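Local coordinates for protein dTDP-4-amino-4,6-dideoxyglucose formyltransferase (Shewanella sp. FDAARGOS_354, PDB 6V2T) that probably transfers a formyl group from a folate cofactor to the 4-amino group of dTDP-4-amino-4,6-dideoxyglucose, probably on the way to lipopolysaccharide O-antigen, at residues I233-A247 with G254-V266. Sequence-based numbering, arbitrary orientation.
Sequences IDLLRALSHGDFNNA and GSKVYIRLSAELV. With NA (sodium ion), chain J; 0FX (dTDP-4-amino-4,6-dideoxyglucose), chain G; PO4 (phosphate ion), chain F; EDO (1,2-ethanediol), chain I.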
ATOM      1  N   ILE B 233       7.462  -5.709 -10.092  1.00 27.14           N
ATOM      2  CA  ILE B 233       6.593  -4.558  -9.701  1.00 28.51           C
ATOM      3  C   ILE B 233       5.276  -4.644 -10.477  1.00 32.04           C
ATOM      4  O   ILE B 233       4.197  -4.449  -9.864  1.00 28.56           O
ATOM      5  CB  ILE B 233       7.321  -3.212  -9.864  1.00 28.16           C
ATOM      6  CG1 ILE B 233       8.373  -3.033  -8.768  1.00 28.36           C
ATOM      7  CG2 ILE B 233       6.326  -2.057  -9.880  1.00 28.62           C
ATOM      8  CD1 ILE B 233       9.213  -1.797  -8.882  1.00 28.20           C
ATOM      9  N   ASP B 234       5.337  -4.984 -11.765  1.00 31.95           N
ATOM     10  CA  ASP B 234       4.147  -5.094 -12.642  1.00 31.04           C
ATOM     11  C   ASP B 234       3.210  -6.176 -12.102  1.00 27.46           C
ATOM     12  O   ASP B 234       1.992  -5.917 -12.002  1.00 27.36           O
ATOM     13  CB  ASP B 234       4.564  -5.344 -14.096  1.00 32.01           C
ATOM     14  CG  ASP B 234       5.012  -4.089 -14.809  1.00 32.47           C
ATOM     15  OD1 ASP B 234       4.969  -3.004 -14.187  1.00 35.38           O
ATOM     16  OD2 ASP B 234       5.322  -4.185 -16.017  1.00 34.01           O
ATOM     17  N   LEU B 235       3.736  -7.321 -11.706  1.00 28.81           N
ATOM     18  CA  LEU B 235       2.925  -8.418 -11.112  1.00 27.25           C
ATOM     19  C   LEU B 235       2.253  -7.936  -9.819  1.00 26.68           C
ATOM     20  O   LEU B 235       1.012  -8.192  -9.650  1.00 27.59           O
ATOM     21  CB  LEU B 235       3.844  -9.603 -10.814  1.00 27.91           C
ATOM     22  CG  LEU B 235       3.238 -10.749 -10.007  1.00 30.33           C
ATOM     23  CD1 LEU B 235       2.044 -11.315 -10.738  1.00 32.75           C
ATOM     24  CD2 LEU B 235       4.285 -11.847  -9.751  1.00 31.16           C
ATOM     25  N   LEU B 236       3.028  -7.340  -8.902  1.00 30.20           N
ATOM     26  CA  LEU B 236       2.485  -6.939  -7.564  1.00 29.82           C
ATOM     27  C   LEU B 236       1.487  -5.774  -7.733  1.00 28.44           C
ATOM     28  O   LEU B 236       0.449  -5.798  -7.062  1.00 26.07           O
ATOM     29  CB  LEU B 236       3.633  -6.581  -6.621  1.00 28.30           C
ATOM     30  CG  LEU B 236       4.586  -7.724  -6.287  1.00 29.50           C
ATOM     31  CD1 LEU B 236       5.714  -7.226  -5.398  1.00 32.01           C
ATOM     32  CD2 LEU B 236       3.857  -8.899  -5.643  1.00 28.83           C
ATOM     33  N   ARG B 237       1.744  -4.812  -8.623  1.00 25.39           N
ATOM     34  CA  ARG B 237       0.757  -3.716  -8.863  1.00 26.49           C
ATOM     35  C   ARG B 237      -0.518  -4.264  -9.512  1.00 27.37           C
ATOM     36  O   ARG B 237      -1.630  -3.809  -9.090  1.00 26.89           O
ATOM     37  CB  ARG B 237       1.385  -2.513  -9.578  1.00 30.00           C
ATOM     38  CG  ARG B 237       1.520  -2.634 -11.087  1.00 29.74           C
ATOM     39  CD  ARG B 237       2.363  -1.455 -11.566  1.00 32.40           C
ATOM     40  NE  ARG B 237       2.799  -1.618 -12.939  1.00 31.34           N
ATOM     41  CZ  ARG B 237       2.140  -1.240 -14.028  1.00 30.33           C
ATOM     42  NH1 ARG B 237       0.950  -0.653 -13.972  1.00 28.46           N
ATOM     43  NH2 ARG B 237       2.697  -1.469 -15.203  1.00 32.14           N
ATOM     44  N   ALA B 238      -0.413  -5.278 -10.395  1.00 28.37           N
ATOM     45  CA  ALA B 238      -1.563  -5.930 -11.054  1.00 27.17           C
ATOM     46  C   ALA B 238      -2.453  -6.584  -9.990  1.00 27.62           C
ATOM     47  O   ALA B 238      -3.658  -6.632 -10.184  1.00 26.29           O
ATOM     48  CB  ALA B 238      -1.112  -6.986 -12.041  1.00 25.02           C
ATOM     49  N   LEU B 239      -1.839  -7.108  -8.931  1.00 26.90           N
ATOM     50  CA  LEU B 239      -2.498  -7.928  -7.877  1.00 24.46           C
ATOM     51  C   LEU B 239      -2.874  -7.050  -6.665  1.00 27.14           C
ATOM     52  O   LEU B 239      -3.421  -7.577  -5.680  1.00 27.48           O
ATOM     53  CB  LEU B 239      -1.544  -9.055  -7.505  1.00 27.08           C
ATOM     54  CG  LEU B 239      -1.382 -10.122  -8.591  1.00 28.27           C
ATOM     55  CD1 LEU B 239      -0.450 -11.235  -8.128  1.00 32.18           C
ATOM     56  CD2 LEU B 239      -2.716 -10.710  -9.039  1.00 28.35           C
ATOM     57  N   SER B 240      -2.665  -5.748  -6.761  1.00 26.13           N
ATOM     58  CA  SER B 240      -2.959  -4.772  -5.692  1.00 28.08           C
ATOM     59  C   SER B 240      -4.238  -4.032  -6.033  1.00 28.56           C
ATOM     60  O   SER B 240      -4.311  -3.378  -7.089  1.00 26.54           O
ATOM     61  CB  SER B 240      -1.810  -3.866  -5.443  1.00 28.40           C
ATOM     62  OG  SER B 240      -0.686  -4.645  -5.095  1.00 28.88           O
ATOM     63  N   HIS B 241      -5.246  -4.205  -5.196  1.00 26.64           N
ATOM     64  CA  HIS B 241      -6.578  -3.589  -5.422  1.00 28.25           C
ATOM     65  C   HIS B 241      -7.187  -3.311  -4.054  1.00 29.12           C
ATOM     66  O   HIS B 241      -7.903  -4.200  -3.535  1.00 29.51           O
ATOM     67  CB  HIS B 241      -7.460  -4.491  -6.266  1.00 27.59           C
ATOM     68  CG  HIS B 241      -8.709  -3.862  -6.771  1.00 29.59           C
ATOM     69  ND1 HIS B 241      -8.941  -3.699  -8.138  1.00 28.51           N
ATOM     70  CD2 HIS B 241      -9.804  -3.377  -6.119  1.00 31.19           C
ATOM     71  CE1 HIS B 241     -10.125  -3.115  -8.298  1.00 31.59           C
ATOM     72  NE2 HIS B 241     -10.681  -2.907  -7.071  1.00 32.06           N
ATOM     73  N   GLY B 242      -6.900  -2.137  -3.523  1.00 33.44           N
ATOM     74  CA  GLY B 242      -7.417  -1.684  -2.213  1.00 40.18           C
ATOM     75  C   GLY B 242      -7.043  -2.691  -1.143  1.00 40.58           C
ATOM     76  O   GLY B 242      -5.868  -3.099  -1.108  1.00 36.33           O
ATOM     77  N   ASP B 243      -8.022  -3.186  -0.384  1.00 43.32           N
ATOM     78  CA  ASP B 243      -7.761  -4.073   0.778  1.00 46.05           C
ATOM     79  C   ASP B 243      -7.916  -5.538   0.399  1.00 45.50           C
ATOM     80  O   ASP B 243      -7.787  -6.380   1.322  1.00 40.30           O
ATOM     81  CB  ASP B 243      -8.692  -3.747   1.942  1.00 54.07           C
ATOM     82  CG  ASP B 243      -8.264  -2.478   2.645  1.00 57.53           C
ATOM     83  OD1 ASP B 243      -7.038  -2.263   2.761  1.00 62.11           O
ATOM     84  OD2 ASP B 243      -9.150  -1.710   3.032  1.00 67.01           O
ATOM     85  N   PHE B 244      -8.118  -5.861  -0.885  1.00 37.81           N
ATOM     86  CA  PHE B 244      -8.282  -7.276  -1.307  1.00 36.54           C
ATOM     87  C   PHE B 244      -7.018  -8.034  -0.905  1.00 36.61           C
ATOM     88  O   PHE B 244      -5.916  -7.480  -1.007  1.00 39.59           O
ATOM     89  CB  PHE B 244      -8.659  -7.388  -2.792  1.00 34.81           C
ATOM     90  CG  PHE B 244     -10.131  -7.202  -3.061  1.00 36.13           C
ATOM     91  CD1 PHE B 244     -10.591  -6.127  -3.810  1.00 38.45           C
ATOM     92  CD2 PHE B 244     -11.059  -8.094  -2.542  1.00 38.13           C
ATOM     93  CE1 PHE B 244     -11.947  -5.938  -4.030  1.00 37.62           C
ATOM     94  CE2 PHE B 244     -12.418  -7.915  -2.774  1.00 40.27           C
ATOM     95  CZ  PHE B 244     -12.853  -6.839  -3.520  1.00 39.38           C
ATOM     96  N   ASN B 245      -7.203  -9.263  -0.428  1.00 41.28           N
ATOM     97  CA  ASN B 245      -6.125 -10.222  -0.088  1.00 41.96           C
ATOM     98  C   ASN B 245      -5.798 -10.984  -1.355  1.00 32.06           C
ATOM     99  O   ASN B 245      -6.514 -11.942  -1.656  1.00 35.58           O
ATOM    100  CB  ASN B 245      -6.563 -11.153   1.050  1.00 50.41           C
ATOM    101  CG  ASN B 245      -6.801 -10.390   2.336  1.00 48.07           C
ATOM    102  OD1 ASN B 245      -5.855  -9.949   2.985  1.00 58.23           O
ATOM    103  ND2 ASN B 245      -8.060 -10.223   2.699  1.00 63.33           N
ATOM    104  N   ASN B 246      -4.863 -10.485  -2.154  1.00 32.21           N
ATOM    105  CA  ASN B 246      -4.600 -11.106  -3.474  1.00 30.10           C
ATOM    106  C   ASN B 246      -3.261 -11.839  -3.416  1.00 29.99           C
ATOM    107  O   ASN B 246      -3.261 -13.063  -3.159  1.00 29.52           O
ATOM    108  CB  ASN B 246      -4.750 -10.091  -4.610  1.00 31.64           C
ATOM    109  CG  ASN B 246      -6.162  -9.582  -4.811  1.00 30.27           C
ATOM    110  OD1 ASN B 246      -7.146 -10.281  -4.550  1.00 29.99           O
ATOM    111  ND2 ASN B 246      -6.277  -8.358  -5.289  1.00 28.02           N
ATOM    112  N   ALA B 247      -2.164 -11.161  -3.744  1.00 29.17           N
ATOM    113  CA  ALA B 247      -0.823 -11.766  -3.824  1.00 32.44           C
ATOM    114  C   ALA B 247      -0.432 -12.242  -2.423  1.00 31.76           C
ATOM    115  O   ALA B 247      -0.651 -11.498  -1.464  1.00 28.58           O
ATOM    116  CB  ALA B 247       0.165 -10.778  -4.383  1.00 30.08           C
ATOM    117  N   GLY B 254       2.467 -23.298   6.624  1.00 65.12           N
ATOM    118  CA  GLY B 254       1.183 -23.215   5.892  1.00 64.95           C
ATOM    119  C   GLY B 254       0.580 -21.817   5.884  1.00 62.16           C
ATOM    120  O   GLY B 254      -0.377 -21.581   5.107  1.00 62.29           O
ATOM    121  N   SER B 255       1.085 -20.917   6.728  1.00 56.14           N
ATOM    122  CA  SER B 255       0.573 -19.531   6.864  1.00 52.49           C
ATOM    123  C   SER B 255       0.897 -18.761   5.573  1.00 46.50           C
ATOM    124  O   SER B 255       1.668 -19.265   4.733  1.00 49.00           O
ATOM    125  CB  SER B 255       1.127 -18.856   8.108  1.00 52.61           C
ATOM    126  OG  SER B 255       2.532 -18.646   7.989  1.00 52.57           O
ATOM    127  N   LYS B 256       0.321 -17.577   5.411  1.00 46.98           N
ATOM    128  CA  LYS B 256       0.472 -16.777   4.170  1.00 43.19           C
ATOM    129  C   LYS B 256       0.925 -15.370   4.541  1.00 33.09           C
ATOM    130  O   LYS B 256       0.414 -14.808   5.537  1.00 38.14           O
ATOM    131  CB  LYS B 256      -0.849 -16.745   3.390  1.00 43.85           C
ATOM    132  CG  LYS B 256      -1.204 -18.070   2.721  1.00 49.17           C
ATOM    133  CD  LYS B 256      -2.565 -18.098   2.067  1.00 48.82           C
ATOM    134  CE  LYS B 256      -2.966 -19.505   1.677  1.00 50.78           C
ATOM    135  NZ  LYS B 256      -4.115 -19.514   0.744  1.00 55.05           N
ATOM    136  N   VAL B 257       1.830 -14.819   3.739  1.00 35.21           N
ATOM    137  CA  VAL B 257       2.146 -13.373   3.795  1.00 32.87           C
ATOM    138  C   VAL B 257       1.514 -12.720   2.571  1.00 30.56           C
ATOM    139  O   VAL B 257       1.969 -13.013   1.482  1.00 31.40           O
ATOM    140  CB  VAL B 257       3.653 -13.132   3.862  1.00 34.38           C
ATOM    141  CG1 VAL B 257       3.928 -11.640   3.869  1.00 36.51           C
ATOM    142  CG2 VAL B 257       4.257 -13.806   5.091  1.00 38.82           C
ATOM    143  N   TYR B 258       0.533 -11.841   2.765  1.00 29.88           N
ATOM    144  CA  TYR B 258      -0.093 -11.076   1.651  1.00 31.86           C
ATOM    145  C   TYR B 258       0.755  -9.836   1.356  1.00 30.68           C
ATOM    146  O   TYR B 258       1.153  -9.082   2.300  1.00 28.74           O
ATOM    147  CB  TYR B 258      -1.566 -10.753   1.927  1.00 33.47           C
ATOM    148  CG  TYR B 258      -2.450 -11.974   1.880  1.00 34.57           C
ATOM    149  CD1 TYR B 258      -3.021 -12.410   0.690  1.00 34.14           C
ATOM    150  CD2 TYR B 258      -2.657 -12.742   3.014  1.00 34.39           C
ATOM    151  CE1 TYR B 258      -3.820 -13.541   0.648  1.00 36.65           C
ATOM    152  CE2 TYR B 258      -3.446 -13.877   2.986  1.00 34.51           C
ATOM    153  CZ  TYR B 258      -4.039 -14.273   1.802  1.00 36.11           C
ATOM    154  OH  TYR B 258      -4.803 -15.394   1.769  1.00 37.28           O
ATOM    155  N   ILE B 259       1.005  -9.630   0.060  1.00 29.40           N
ATOM    156  CA  ILE B 259       1.830  -8.520  -0.473  1.00 28.43           C
ATOM    157  C   ILE B 259       0.932  -7.584  -1.273  1.00 30.54           C
ATOM    158  O   ILE B 259       0.230  -8.070  -2.162  1.00 30.71           O
ATOM    159  CB  ILE B 259       2.975  -9.088  -1.330  1.00 30.42           C
ATOM    160  CG1 ILE B 259       3.852 -10.042  -0.522  1.00 29.95           C
ATOM    161  CG2 ILE B 259       3.791  -7.965  -1.944  1.00 31.54           C
ATOM    162  CD1 ILE B 259       4.692  -9.354   0.541  1.00 30.62           C
ATOM    163  N   ARG B 260       1.022  -6.281  -0.998  1.00 26.53           N
ATOM    164  CA  ARG B 260       0.326  -5.210  -1.741  1.00 28.97           C
ATOM    165  C   ARG B 260       1.402  -4.182  -2.080  1.00 29.16           C
ATOM    166  O   ARG B 260       2.368  -4.038  -1.284  1.00 28.84           O
ATOM    167  CB  ARG B 260      -0.815  -4.597  -0.928  1.00 29.52           C
ATOM    168  CG  ARG B 260      -1.953  -5.559  -0.618  1.00 30.28           C
ATOM    169  CD  ARG B 260      -2.976  -5.050   0.408  1.00 34.40           C
ATOM    170  NE  ARG B 260      -3.921  -6.130   0.723  1.00 39.29           N
ATOM    171  CZ  ARG B 260      -3.797  -7.022   1.739  1.00 45.62           C
ATOM    172  NH1 ARG B 260      -4.707  -7.964   1.899  1.00 37.51           N
ATOM    173  NH2 ARG B 260      -2.787  -6.984   2.606  1.00 47.75           N
ATOM    174  N   LEU B 261       1.226  -3.496  -3.197  1.00 28.86           N
ATOM    175  CA  LEU B 261       2.170  -2.448  -3.670  1.00 31.62           C
ATOM    176  C   LEU B 261       1.357  -1.243  -4.112  1.00 27.94           C
ATOM    177  O   LEU B 261       0.274  -1.428  -4.706  1.00 29.78           O
ATOM    178  CB  LEU B 261       3.005  -3.022  -4.823  1.00 33.16           C
ATOM    179  CG  LEU B 261       4.115  -2.123  -5.376  1.00 33.98           C
ATOM    180  CD1 LEU B 261       5.372  -2.928  -5.630  1.00 34.15           C
ATOM    181  CD2 LEU B 261       3.671  -1.440  -6.659  1.00 34.73           C
ATOM    182  N   SER B 262       1.845  -0.046  -3.832  1.00 28.33           N
ATOM    183  CA  SER B 262       1.279   1.207  -4.381  1.00 27.08           C
ATOM    184  C   SER B 262       2.337   1.852  -5.273  1.00 27.69           C
ATOM    185  O   SER B 262       3.530   1.683  -4.978  1.00 28.05           O
ATOM    186  CB  SER B 262       0.907   2.162  -3.282  1.00 30.09           C
ATOM    187  OG  SER B 262       2.061   2.435  -2.510  1.00 30.14           O
ATOM    188  N   ALA B 263       1.893   2.640  -6.244  1.00 30.86           N
ATOM    189  CA  ALA B 263       2.743   3.400  -7.191  1.00 29.43           C
ATOM    190  C   ALA B 263       2.108   4.776  -7.344  1.00 31.47           C
ATOM    191  O   ALA B 263       0.880   4.854  -7.552  1.00 33.97           O
ATOM    192  CB  ALA B 263       2.846   2.681  -8.492  1.00 29.60           C
ATOM    193  N   GLU B 264       2.880   5.820  -7.110  1.00 32.79           N
ATOM    194  CA  GLU B 264       2.327   7.189  -7.034  1.00 33.91           C
ATOM    195  C   GLU B 264       3.180   8.050  -7.948  1.00 37.55           C
ATOM    196  O   GLU B 264       4.397   8.147  -7.702  1.00 36.68           O
ATOM    197  CB  GLU B 264       2.309   7.681  -5.581  1.00 38.90           C
ATOM    198  CG  GLU B 264       1.703   9.065  -5.411  1.00 44.24           C
ATOM    199  CD  GLU B 264       2.166   9.882  -4.199  1.00 54.31           C
ATOM    200  OE1 GLU B 264       1.963  11.120  -4.209  1.00 56.01           O
ATOM    201  OE2 GLU B 264       2.709   9.295  -3.234  1.00 58.84           O
ATOM    202  N   LEU B 265       2.553   8.617  -8.975  1.00 35.47           N
ATOM    203  CA  LEU B 265       3.190   9.604  -9.866  1.00 38.23           C
ATOM    204  C   LEU B 265       3.316  10.904  -9.082  1.00 34.19           C
ATOM    205  O   LEU B 265       2.321  11.358  -8.485  1.00 40.22           O
ATOM    206  CB  LEU B 265       2.357   9.816 -11.132  1.00 35.05           C
ATOM    207  CG  LEU B 265       2.999  10.770 -12.138  1.00 42.06           C
ATOM    208  CD1 LEU B 265       4.329  10.216 -12.615  1.00 38.58           C
ATOM    209  CD2 LEU B 265       2.061  11.033 -13.309  1.00 45.14           C
ATOM    210  N   VAL B 266       4.520  11.443  -9.046  1.00 37.42           N
ATOM    211  CA  VAL B 266       4.782  12.801  -8.494  1.00 44.18           C
ATOM    212  C   VAL B 266       5.525  13.541  -9.597  1.00 44.89           C
ATOM    213  O   VAL B 266       6.603  13.043 -10.011  1.00 38.46           O
ATOM    214  CB  VAL B 266       5.579  12.729  -7.175  1.00 45.90           C
ATOM    215  CG1 VAL B 266       6.054  14.100  -6.708  1.00 47.42           C
ATOM    216  CG2 VAL B 266       4.785  12.020  -6.081  1.00 46.36           C
TER
HETATM  217 NA    NA J 304      -0.925   4.068  -8.699  1.00 36.08          NA
HETATM  218  O4P 0FX G 301     -16.288  -6.187 -11.565  1.00 33.87           O
HETATM  219  P2  0FX G 301     -17.261  -6.714 -10.508  1.00 62.66           P
HETATM  220  O3P 0FX G 301     -18.619  -6.095 -10.609  1.00 58.71           O
HETATM  221  O1G 0FX G 301     -17.389  -8.227 -10.910  1.00 58.63           O
HETATM  222  C1G 0FX G 301     -18.692  -8.754 -11.148  1.00 61.00           C
HETATM  223  C2G 0FX G 301     -18.711 -10.088 -10.428  1.00 60.88           C
HETATM  224  O2G 0FX G 301     -18.502  -9.988  -9.007  1.00 53.31           O
HETATM  225  C3G 0FX G 301     -17.595 -10.924 -11.029  1.00 61.34           C
HETATM  226  O3G 0FX G 301     -17.685 -12.223 -10.426  1.00 54.85           O
HETATM  227  C4G 0FX G 301     -17.687 -10.974 -12.567  1.00 54.90           C
HETATM  228  N4A 0FX G 301     -16.451 -11.554 -13.101  1.00 57.78           N
HETATM  229  C5G 0FX G 301     -17.870  -9.622 -13.247  1.00 54.86           C
HETATM  230  C6G 0FX G 301     -18.187  -9.799 -14.746  1.00 52.99           C
HETATM  231  O5G 0FX G 301     -18.911  -8.912 -12.570  1.00 61.19           O
HETATM  232  OPP 0FX G 301     -17.016  -6.507  -8.841  1.00 38.73           O
HETATM  233  P   0FX G 301     -15.906  -7.448  -8.257  1.00 38.19           P
HETATM  234  O1P 0FX G 301     -16.088  -8.890  -8.337  1.00 34.96           O
HETATM  235  O2P 0FX G 301     -15.834  -7.149  -6.784  1.00 54.66           O
HETATM  236  O5  0FX G 301     -14.446  -7.053  -8.710  1.00 38.90           O
HETATM  237  C5  0FX G 301     -14.076  -5.710  -8.872  1.00 30.86           C
HETATM  238  C4  0FX G 301     -12.543  -5.661  -8.819  1.00 31.65           C
HETATM  239  O4  0FX G 301     -12.047  -5.957  -7.512  1.00 29.80           O
HETATM  240  C3  0FX G 301     -11.843  -6.714  -9.695  1.00 30.30           C
HETATM  241  O3  0FX G 301     -11.787  -6.329 -11.062  1.00 31.02           O
HETATM  242  C2  0FX G 301     -10.457  -6.908  -9.032  1.00 28.75           C
HETATM  243  C1  0FX G 301     -10.814  -6.592  -7.553  1.00 31.90           C
HETATM  244  N11 0FX G 301     -10.893  -7.830  -6.790  1.00 31.93           N
HETATM  245  C61 0FX G 301     -12.070  -8.425  -6.497  1.00 36.01           C
HETATM  246  C51 0FX G 301     -12.070  -9.597  -5.742  1.00 36.88           C
HETATM  247  C5A 0FX G 301     -13.388 -10.289  -5.412  1.00 38.83           C
HETATM  248  C21 0FX G 301      -9.732  -8.341  -6.361  1.00 31.10           C
HETATM  249  O21 0FX G 301      -8.575  -7.710  -6.683  1.00 32.29           O
HETATM  250  N31 0FX G 301      -9.687  -9.486  -5.637  1.00 32.12           N
HETATM  251  C41 0FX G 301     -10.844 -10.123  -5.317  1.00 36.60           C
HETATM  252  O41 0FX G 301     -10.772 -11.302  -4.631  1.00 34.61           O
HETATM  253  P   PO4 F 304       0.687  -0.342   0.268  1.00 71.96           P
HETATM  254  O1  PO4 F 304       0.142  -1.710   0.726  1.00 63.28           O
HETATM  255  O2  PO4 F 304      -0.463   0.444  -0.380  1.00 69.53           O
HETATM  256  O3  PO4 F 304       1.254   0.447   1.464  1.00 64.91           O
HETATM  257  O4  PO4 F 304       1.804  -0.545  -0.740  1.00 75.25           O
HETATM  258  C1  EDO I 303       1.755   0.026 -18.397  1.00 39.50           C
HETATM  259  O1  EDO I 303       1.408  -1.162 -17.689  1.00 32.30           O
HETATM  260  C2  EDO I 303       2.487  -0.360 -19.617  1.00 39.35           C
HETATM  261  O2  EDO I 303       3.533  -1.285 -19.302  1.00 39.98           O
HETATM  262  O   HOH W   1      -2.276  -8.346  -3.278  1.00 34.02           O
HETATM  263  O   HOH W   2      -1.161   3.167  -6.441  1.00 31.78           O
HETATM  264  O   HOH W   3      -1.936   6.047  -9.061  1.00 33.38           O
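L261 and L236 meet at the tight end, where the last turns of the helix lie almost at right angles across the strand (100°). CB of L261 packs on L236 CB at 4.0 Å, and with CG anti to the backbone N (chi1 -175°), CD2 touches CB of R237. L236 CD2 also lies 3.8 Å from I259 CG2. Just past the helix, S240 OG accepts from L261 N (2.9 Å) and donates back to L236 O, tying helix end to strand. A water bonded to L239 O, A247 N and I259 O bridges loop and strand.

The type II' beta turn 241-244 forms the solvent side. R260 NE (3.0 Å) and NH1 both grip F244 O from the same face of the carbonyl. CB of exposed N245 sits over the Y258 ring, 4.0 Å from its centroid. The same loop turns inward to the nucleotide: one face of the F244 ring lies against the thymine, with C61 3.4 Å above its plane, and N246 OD1 accepts from N31 (2.9 Å).

Helix 130-137 packs behind R237 and L239, strand 248-250 pairs with strand 256-266, and the second subunit continues this sheet of the C-terminal dimerization domain antiparallel across the interface.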